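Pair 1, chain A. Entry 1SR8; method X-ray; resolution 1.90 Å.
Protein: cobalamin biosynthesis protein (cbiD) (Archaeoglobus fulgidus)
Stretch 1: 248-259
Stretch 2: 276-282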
# COMPACT_ATOMS: atom_id res chain seq x y z
N GLU A 248 -14.48 -15.20 17.89
CA GLU A 248 -14.84 -15.87 16.64
C GLU A 248 -13.93 -15.42 15.49
O GLU A 248 -13.93 -14.24 15.10
CB GLU A 248 -16.30 -15.57 16.27
CG GLU A 248 -17.33 -16.20 17.19
CD GLU A 248 -17.27 -17.71 17.16
OE1 GLU A 248 -17.33 -18.28 16.05
OE2 GLU A 248 -17.17 -18.32 18.24
N LYS A 249 -13.19 -16.36 14.93
CA LYS A 249 -12.26 -16.06 13.85
C LYS A 249 -12.55 -16.78 12.55
O LYS A 249 -12.98 -17.93 12.54
CB LYS A 249 -10.84 -16.42 14.29
CG LYS A 249 -10.35 -15.64 15.46
CD LYS A 249 -9.38 -16.45 16.28
CE LYS A 249 -10.12 -17.55 17.02
NZ LYS A 249 -9.27 -18.13 18.08
N ILE A 250 -12.30 -16.09 11.46
CA ILE A 250 -12.48 -16.69 10.15
C ILE A 250 -11.25 -16.26 9.34
O ILE A 250 -10.80 -15.12 9.45
CB ILE A 250 -13.81 -16.20 9.48
CG1 ILE A 250 -14.23 -17.19 8.39
CG2 ILE A 250 -13.65 -14.81 8.89
CD1 ILE A 250 -15.58 -16.88 7.78
N ILE A 251 -10.68 -17.19 8.58
CA ILE A 251 -9.51 -16.88 7.76
C ILE A 251 -9.91 -16.75 6.29
O ILE A 251 -10.52 -17.65 5.72
CB ILE A 251 -8.43 -17.98 7.88
CG1 ILE A 251 -7.95 -18.07 9.33
CG2 ILE A 251 -7.26 -17.66 6.95
CD1 ILE A 251 -6.97 -19.18 9.58
N VAL A 252 -9.58 -15.61 5.69
CA VAL A 252 -9.88 -15.36 4.29
C VAL A 252 -8.59 -14.93 3.59
O VAL A 252 -7.92 -14.00 4.04
CB VAL A 252 -10.94 -14.24 4.13
CG1 VAL A 252 -11.31 -14.07 2.66
CG2 VAL A 252 -12.17 -14.56 4.98
N GLY A 253 -8.23 -15.61 2.51
CA GLY A 253 -7.02 -15.25 1.81
C GLY A 253 -6.84 -15.96 0.48
O GLY A 253 -7.59 -16.88 0.15
N PHE A 254 -5.84 -15.53 -0.28
CA PHE A 254 -5.55 -16.15 -1.56
C PHE A 254 -4.51 -17.25 -1.37
O PHE A 254 -3.68 -17.20 -0.46
CB PHE A 254 -5.05 -15.10 -2.56
CG PHE A 254 -6.10 -14.09 -2.95
CD1 PHE A 254 -6.45 -13.05 -2.10
CD2 PHE A 254 -6.74 -14.19 -4.18
CE1 PHE A 254 -7.43 -12.12 -2.46
CE2 PHE A 254 -7.72 -13.26 -4.55
CZ PHE A 254 -8.06 -12.22 -3.68
N PRO A 255 -4.56 -18.28 -2.23
CA PRO A 255 -3.67 -19.44 -2.23
C PRO A 255 -2.20 -19.13 -1.94
O PRO A 255 -1.55 -19.83 -1.15
CB PRO A 255 -3.86 -20.01 -3.62
CG PRO A 255 -5.30 -19.73 -3.89
CD PRO A 255 -5.44 -18.31 -3.42
N GLY A 256 -1.69 -18.09 -2.58
CA GLY A 256 -0.30 -17.70 -2.42
C GLY A 256 0.19 -17.51 -1.00
O GLY A 256 1.16 -18.15 -0.59
N LEU A 257 -0.47 -16.62 -0.26
CA LEU A 257 -0.07 -16.33 1.11
C LEU A 257 -0.53 -17.38 2.12
O LEU A 257 0.11 -17.60 3.14
CB LEU A 257 -0.58 -14.95 1.52
CG LEU A 257 0.12 -13.78 0.83
CD1 LEU A 257 -0.68 -12.51 0.99
CD2 LEU A 257 1.49 -13.62 1.43
N LEU A 258 -1.66 -18.03 1.83
CA LEU A 258 -2.17 -19.06 2.72
C LEU A 258 -1.24 -20.27 2.80
O LEU A 258 -1.05 -20.84 3.87
CB LEU A 258 -3.57 -19.50 2.27
CG LEU A 258 -4.70 -18.50 2.51
CD1 LEU A 258 -6.01 -19.06 1.98
CD2 LEU A 258 -4.80 -18.19 4.00
N LYS A 259 -0.66 -20.67 1.67
CA LYS A 259 0.25 -21.81 1.69
C LYS A 259 1.57 -21.41 2.34
O LYS A 259 2.28 -22.26 2.90
CB LYS A 259 0.48 -22.35 0.28
CG LYS A 259 1.05 -21.34 -0.69
CD LYS A 259 1.41 -21.99 -2.02
CE LYS A 259 2.00 -20.97 -2.97
NZ LYS A 259 3.11 -20.20 -2.33
N GLY A 276 -9.58 -25.32 14.31
CA GLY A 276 -10.98 -25.08 14.60
C GLY A 276 -11.48 -23.78 14.01
O GLY A 276 -12.47 -23.21 14.47
N VAL A 277 -10.80 -23.32 12.96
CA VAL A 277 -11.15 -22.07 12.29
C VAL A 277 -11.30 -22.27 10.78
O VAL A 277 -10.43 -22.86 10.13
CB VAL A 277 -10.09 -20.98 12.54
CG1 VAL A 277 -10.50 -19.69 11.87
CG2 VAL A 277 -9.94 -20.76 14.03
N ARG A 278 -12.40 -21.79 10.24
CA ARG A 278 -12.66 -21.92 8.82
C ARG A 278 -11.67 -21.08 8.01
O ARG A 278 -11.34 -19.96 8.40
CB ARG A 278 -14.09 -21.47 8.49
CG ARG A 278 -14.44 -21.62 7.02
CD ARG A 278 -15.80 -21.03 6.71
NE ARG A 278 -16.13 -21.20 5.29
CZ ARG A 278 -17.22 -20.70 4.72
NH1 ARG A 278 -18.08 -19.99 5.44
NH2 ARG A 278 -17.45 -20.90 3.42
N VAL A 279 -11.20 -21.64 6.90
CA VAL A 279 -10.29 -20.94 6.00
C VAL A 279 -10.95 -20.83 4.63
O VAL A 279 -11.21 -21.84 3.97
CB VAL A 279 -8.96 -21.69 5.81
CG1 VAL A 279 -8.07 -20.94 4.84
CG2 VAL A 279 -8.26 -21.84 7.15
N VAL A 280 -11.24 -19.60 4.22
CA VAL A 280 -11.87 -19.33 2.93
C VAL A 280 -10.79 -18.94 1.92
O VAL A 280 -10.19 -17.86 2.01
CB VAL A 280 -12.89 -18.18 3.01
CG1 VAL A 280 -13.53 -17.96 1.66
CG2 VAL A 280 -13.94 -18.49 4.07
N VAL A 281 -10.54 -19.81 0.96
CA VAL A 281 -9.54 -19.53 -0.05
C VAL A 281 -10.23 -18.95 -1.27
O VAL A 281 -11.10 -19.58 -1.88
CB VAL A 281 -8.76 -20.81 -0.43
CG1 VAL A 281 -7.61 -20.47 -1.37
CG2 VAL A 281 -8.22 -21.48 0.83
N ILE A 282 -9.87 -17.72 -1.61
CA ILE A 282 -10.44 -17.03 -2.76
C ILE A 282 -9.39 -16.88 -3.86
O ILE A 282 -8.23 -17.30 -3.63
CB ILE A 282 -10.95 -15.62 -2.37
CG1 ILE A 282 -9.89 -14.90 -1.52
CG2 ILE A 282 -12.24 -15.74 -1.59
CD1 ILE A 282 -10.34 -13.55 -0.99
O HOH W 1 -14.41 -20.56 11.65

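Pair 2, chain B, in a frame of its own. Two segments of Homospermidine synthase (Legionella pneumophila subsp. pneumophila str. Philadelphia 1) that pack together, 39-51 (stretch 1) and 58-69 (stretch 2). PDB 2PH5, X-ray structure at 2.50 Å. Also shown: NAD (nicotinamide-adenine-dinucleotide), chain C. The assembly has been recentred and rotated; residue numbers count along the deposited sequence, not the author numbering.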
# COMPACT_ATOMS: atom_id res chain seq x y z
N LYS B 39 25.39 -0.49 38.42
CA LYS B 39 25.60 -1.93 38.42
C LYS B 39 24.32 -2.58 37.95
O LYS B 39 23.23 -2.02 38.13
CB LYS B 39 25.91 -2.44 39.84
CG LYS B 39 26.73 -1.50 40.72
CD LYS B 39 26.97 -2.11 42.10
CE LYS B 39 27.53 -1.09 43.10
NZ LYS B 39 26.54 -0.03 43.49
N PRO B 40 24.42 -3.76 37.33
CA PRO B 40 23.21 -4.43 36.87
C PRO B 40 22.27 -4.73 38.04
O PRO B 40 21.06 -4.75 37.88
CB PRO B 40 23.75 -5.69 36.20
CG PRO B 40 25.03 -5.94 36.93
CD PRO B 40 25.61 -4.56 37.03
N SER B 41 22.84 -4.96 39.23
CA SER B 41 22.01 -5.25 40.40
C SER B 41 21.12 -4.05 40.73
O SER B 41 20.13 -4.18 41.44
CB SER B 41 22.89 -5.60 41.61
OG SER B 41 23.67 -4.49 42.02
N GLN B 42 21.48 -2.88 40.22
CA GLN B 42 20.69 -1.68 40.47
C GLN B 42 19.54 -1.55 39.48
O GLN B 42 18.88 -0.51 39.40
CB GLN B 42 21.57 -0.44 40.39
CG GLN B 42 22.44 -0.23 41.61
CD GLN B 42 23.41 0.91 41.42
OE1 GLN B 42 24.45 0.76 40.78
NE2 GLN B 42 23.06 2.07 41.96
N VAL B 43 19.29 -2.61 38.73
CA VAL B 43 18.20 -2.60 37.76
C VAL B 43 17.32 -3.82 37.97
O VAL B 43 17.81 -4.90 38.29
CB VAL B 43 18.76 -2.59 36.32
CG1 VAL B 43 17.65 -2.33 35.32
CG2 VAL B 43 19.85 -1.54 36.20
N THR B 44 16.02 -3.64 37.83
CA THR B 44 15.04 -4.71 38.00
C THR B 44 13.94 -4.51 36.95
O THR B 44 13.54 -3.38 36.69
CB THR B 44 14.45 -4.71 39.44
OG1 THR B 44 13.28 -5.53 39.49
CG2 THR B 44 14.09 -3.30 39.88
N ILE B 45 13.48 -5.61 36.35
CA ILE B 45 12.45 -5.58 35.31
C ILE B 45 11.23 -6.43 35.67
O ILE B 45 11.38 -7.58 36.08
CB ILE B 45 12.98 -6.15 33.98
CG1 ILE B 45 14.17 -5.34 33.49
CG2 ILE B 45 11.86 -6.20 32.94
CD1 ILE B 45 14.86 -5.97 32.30
N ILE B 46 10.04 -5.86 35.50
CA ILE B 46 8.80 -6.56 35.78
C ILE B 46 7.96 -6.49 34.52
O ILE B 46 7.72 -5.39 34.01
CB ILE B 46 8.01 -5.87 36.90
CG1 ILE B 46 8.94 -5.65 38.10
CG2 ILE B 46 6.77 -6.70 37.25
CD1 ILE B 46 8.26 -5.02 39.28
N ALA B 47 7.53 -7.64 34.01
CA ALA B 47 6.73 -7.70 32.78
C ALA B 47 5.78 -8.90 32.83
O ALA B 47 6.04 -9.88 33.52
CB ALA B 47 7.64 -7.80 31.57
N ALA B 48 4.68 -8.82 32.09
CA ALA B 48 3.69 -9.90 32.10
C ALA B 48 4.03 -11.07 31.17
O ALA B 48 3.72 -12.22 31.47
CB ALA B 48 2.32 -9.36 31.75
N GLU B 49 4.66 -10.76 30.05
CA GLU B 49 5.03 -11.78 29.08
C GLU B 49 6.54 -11.86 28.97
O GLU B 49 7.23 -10.84 28.98
CB GLU B 49 4.45 -11.46 27.70
CG GLU B 49 2.94 -11.44 27.63
CD GLU B 49 2.42 -10.20 26.92
OE1 GLU B 49 2.44 -9.11 27.54
OE2 GLU B 49 2.00 -10.31 25.74
N GLY B 50 7.04 -13.09 28.85
CA GLY B 50 8.46 -13.31 28.71
C GLY B 50 8.90 -12.82 27.34
O GLY B 50 8.18 -12.07 26.68
N THR B 51 10.08 -13.24 26.90
CA THR B 51 10.58 -12.81 25.61
C THR B 51 11.57 -13.81 25.05
O THR B 51 12.29 -14.48 25.80
CB THR B 51 11.26 -11.43 25.72
OG1 THR B 51 11.71 -11.01 24.43
CG2 THR B 51 12.45 -11.50 26.68
N GLN B 58 22.02 -10.75 28.87
CA GLN B 58 23.30 -10.20 28.44
C GLN B 58 23.80 -9.16 29.41
O GLN B 58 25.01 -9.04 29.63
CB GLN B 58 23.16 -9.58 27.05
CG GLN B 58 22.77 -10.58 25.97
CD GLN B 58 23.91 -11.49 25.55
OE1 GLN B 58 23.72 -12.40 24.74
NE2 GLN B 58 25.10 -11.25 26.08
N TYR B 59 22.88 -8.40 30.01
CA TYR B 59 23.26 -7.37 30.96
C TYR B 59 23.23 -7.88 32.39
O TYR B 59 23.74 -7.23 33.31
CB TYR B 59 22.35 -6.16 30.80
CG TYR B 59 22.59 -5.41 29.50
CD1 TYR B 59 23.68 -4.54 29.37
CD2 TYR B 59 21.75 -5.60 28.40
CE1 TYR B 59 23.93 -3.88 28.17
CE2 TYR B 59 21.99 -4.95 27.19
CZ TYR B 59 23.08 -4.09 27.09
OH TYR B 59 23.35 -3.45 25.90
N GLY B 60 22.63 -9.05 32.59
CA GLY B 60 22.53 -9.63 33.92
C GLY B 60 21.58 -8.86 34.82
O GLY B 60 21.86 -8.64 36.00
N VAL B 61 20.45 -8.45 34.26
CA VAL B 61 19.46 -7.72 35.02
C VAL B 61 18.31 -8.63 35.40
O VAL B 61 17.77 -9.35 34.56
CB VAL B 61 18.96 -6.48 34.22
CG1 VAL B 61 17.77 -5.83 34.90
CG2 VAL B 61 20.09 -5.47 34.09
N SER B 62 17.95 -8.61 36.68
CA SER B 62 16.86 -9.42 37.21
C SER B 62 15.57 -9.19 36.41
O SER B 62 15.27 -8.06 36.02
CB SER B 62 16.65 -9.05 38.68
OG SER B 62 15.45 -9.60 39.19
N PHE B 63 14.83 -10.26 36.16
CA PHE B 63 13.57 -10.16 35.41
C PHE B 63 12.49 -10.96 36.12
O PHE B 63 12.61 -12.17 36.32
CB PHE B 63 13.74 -10.68 33.97
CG PHE B 63 12.49 -10.59 33.14
CD1 PHE B 63 11.46 -11.51 33.28
CD2 PHE B 63 12.34 -9.56 32.22
CE1 PHE B 63 10.29 -11.41 32.53
CE2 PHE B 63 11.17 -9.44 31.45
CZ PHE B 63 10.14 -10.37 31.61
N LYS B 64 11.42 -10.27 36.50
CA LYS B 64 10.32 -10.90 37.21
C LYS B 64 9.08 -11.00 36.32
O LYS B 64 8.56 -9.99 35.85
CB LYS B 64 10.00 -10.10 38.48
CG LYS B 64 8.71 -10.50 39.17
CD LYS B 64 8.78 -11.91 39.72
CE LYS B 64 7.50 -12.28 40.45
NZ LYS B 64 7.67 -13.56 41.20
N LEU B 65 8.62 -12.22 36.11
CA LEU B 65 7.45 -12.44 35.28
C LEU B 65 6.18 -12.27 36.12
O LEU B 65 5.85 -13.13 36.93
CB LEU B 65 7.50 -13.85 34.69
CG LEU B 65 6.64 -14.11 33.45
CD1 LEU B 65 6.99 -15.45 32.83
CD2 LEU B 65 5.16 -14.06 33.83
N GLN B 66 5.49 -11.15 35.95
CA GLN B 66 4.27 -10.92 36.71
C GLN B 66 3.33 -9.94 36.05
O GLN B 66 3.76 -8.97 35.43
CB GLN B 66 4.58 -10.44 38.12
CG GLN B 66 3.32 -10.17 38.93
CD GLN B 66 3.40 -10.71 40.35
OE1 GLN B 66 4.26 -10.31 41.14
NE2 GLN B 66 2.48 -11.61 40.68
N GLN B 67 2.04 -10.20 36.17
CA GLN B 67 1.02 -9.32 35.61
C GLN B 67 0.63 -8.30 36.68
O GLN B 67 0.24 -8.66 37.79
CB GLN B 67 -0.19 -10.15 35.18
CG GLN B 67 -1.39 -9.33 34.74
CD GLN B 67 -2.57 -10.20 34.34
OE1 GLN B 67 -2.47 -11.00 33.40
NE2 GLN B 67 -3.69 -10.05 35.04
N ILE B 68 0.73 -7.02 36.34
CA ILE B 68 0.39 -5.95 37.28
C ILE B 68 -1.09 -5.61 37.15
O ILE B 68 -1.57 -5.28 36.08
CB ILE B 68 1.24 -4.68 37.03
CG1 ILE B 68 2.73 -5.02 37.22
CG2 ILE B 68 0.82 -3.56 37.95
CD1 ILE B 68 3.05 -5.63 38.58
N THR B 69 -1.80 -5.68 38.26
CA THR B 69 -3.23 -5.41 38.23
C THR B 69 -3.58 -4.33 39.24
O THR B 69 -2.73 -3.89 40.01
CB THR B 69 -4.00 -6.66 38.60
OG1 THR B 69 -3.67 -7.02 39.95
CG2 THR B 69 -3.64 -7.81 37.67
PA NAD C . 5.06 -3.68 23.87
O1A NAD C . 3.64 -4.17 23.74
O2A NAD C . 6.07 -4.21 22.91
O5B NAD C . 5.62 -3.94 25.37
C5B NAD C . 4.84 -3.59 26.50
C4B NAD C . 5.28 -4.48 27.68
O4B NAD C . 4.45 -4.12 28.77
C3B NAD C . 5.11 -5.98 27.45
O3B NAD C . 6.35 -6.66 27.68
C2B NAD C . 4.05 -6.39 28.44
O2B NAD C . 4.18 -7.70 28.94
C1B NAD C . 4.11 -5.29 29.49
N9A NAD C . 2.85 -5.01 30.19
C8A NAD C . 1.57 -5.16 29.62
N7A NAD C . 0.67 -5.61 30.51
C5A NAD C . 1.35 -5.77 31.68
C6A NAD C . 0.93 -6.20 32.93
N6A NAD C . -0.33 -6.54 33.22
N1A NAD C . 1.89 -6.26 33.93
C2A NAD C . 3.21 -5.92 33.71
N3A NAD C . 3.64 -5.48 32.48
C4A NAD C . 2.70 -5.42 31.50
O3 NAD C . 4.96 -2.11 23.67
PN NAD C . 6.04 -0.93 23.76
O1N NAD C . 5.87 -0.10 22.55
O2N NAD C . 7.39 -1.55 24.04
O5D NAD C . 5.37 -0.28 25.04
C5D NAD C . 5.80 0.89 25.69
C4D NAD C . 4.89 1.98 25.17
O4D NAD C . 5.67 3.03 24.68
C3D NAD C . 3.43 2.34 24.92
O3D NAD C . 2.81 2.86 26.08
C2D NAD C . 3.55 3.34 23.79
O2D NAD C . 2.45 4.20 23.69
C1D NAD C . 4.87 4.05 24.10
N1N NAD C . 5.66 4.52 22.93
C2N NAD C . 5.97 5.85 22.80
C3N NAD C . 6.75 6.24 21.69
C7N NAD C . 7.15 7.66 21.47
O7N NAD C . 7.92 7.93 20.37
N7N NAD C . 6.82 8.63 22.30
C4N NAD C . 7.19 5.28 20.72
C5N NAD C . 6.84 3.93 20.90
C6N NAD C . 6.09 3.53 21.98
O HOH W 2 12.85 -7.97 38.47

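What backbone arrangement do the two pairs share? Each sets two parallel strands side by side, their directions 19° apart in pair 1 and 20° in pair 2, and 14 central residues superpose with an RMSD of 0.7 Å. The same four-bond ladder joins them. In pair 1, Ile A251 N donates to Arg A278 O (2.9 Å), Val A280 N to Ile A251 O (2.6 Å), Gly A253 N to Val A280 O (3.0 Å) and Ile A282 N to Gly A253 O (3.0 Å). In pair 2 the matching bonds run from Ile B45 N to Ser B62 O (3.1 Å), Lys B64 N to Ile B45 O (2.7 Å), Ala B47 N to Lys B64 O (3.2 Å) and Gln B66 N to Ala B47 O (2.8 Å). Ile A251 and Ile B45 therefore use both N and O across the gap, as parallel pairing requires.

Which side chains coincide? Ile A251 matches Ile B45 and Val A277 matches Val B61, each with side-chain centres 0.5 Å apart. The contact repeats as well: CG1 of Ile A251 lies 3.9 Å from CG1 of Val A277, and CG1 of Ile B45 lies 3.9 Å from CG1 of Val B61. Gly A276 and Gly B60 also coincide, each the first residue to leave a helix, and both have the positive phi that glycine readily adopts.

How is the space beside Gly A253 and its match Ala B47 filled? In pair 1 the chain turns into a helix after Phe A254, and Leu A258 comes back over the strand, its CD1 3.5 Å from Val A281 CG2 and 4.0 Å from Val A279 CG1. A CB on Gly A253 would crowd Leu A258 CD2. Pair 2 has no helix in its first stretch here; instead Phe B63, at the position of Val A279, reaches across, with CD2 3.5 Å from Ile B45 CG2 and CZ 3.6 Å from Ala B47 CB.

What happens where the first strand ends? In pair 1, Ile A282 places CG1 over a face of the Phe A254 ring, 3.8 Å from its centroid, while its CD1 meets Val A252 CG1 at 3.8 Å. The matching residues in pair 2, Ala B48 and Gln B66, offer no ring for such a CH-pi contact. Beneath that difference the backbone contact is the same: Phe A254 CA lies 3.6 Å from Ile A282 O, and Ala B48 CA lies 3.5 Å from Gln B66 O. NAD binds nearby, with Glu B49 OE1 accepting a 2.6 Å hydrogen bond from NAD O2B and Ile B68 N donating to NAD N1A at 2.8 Å.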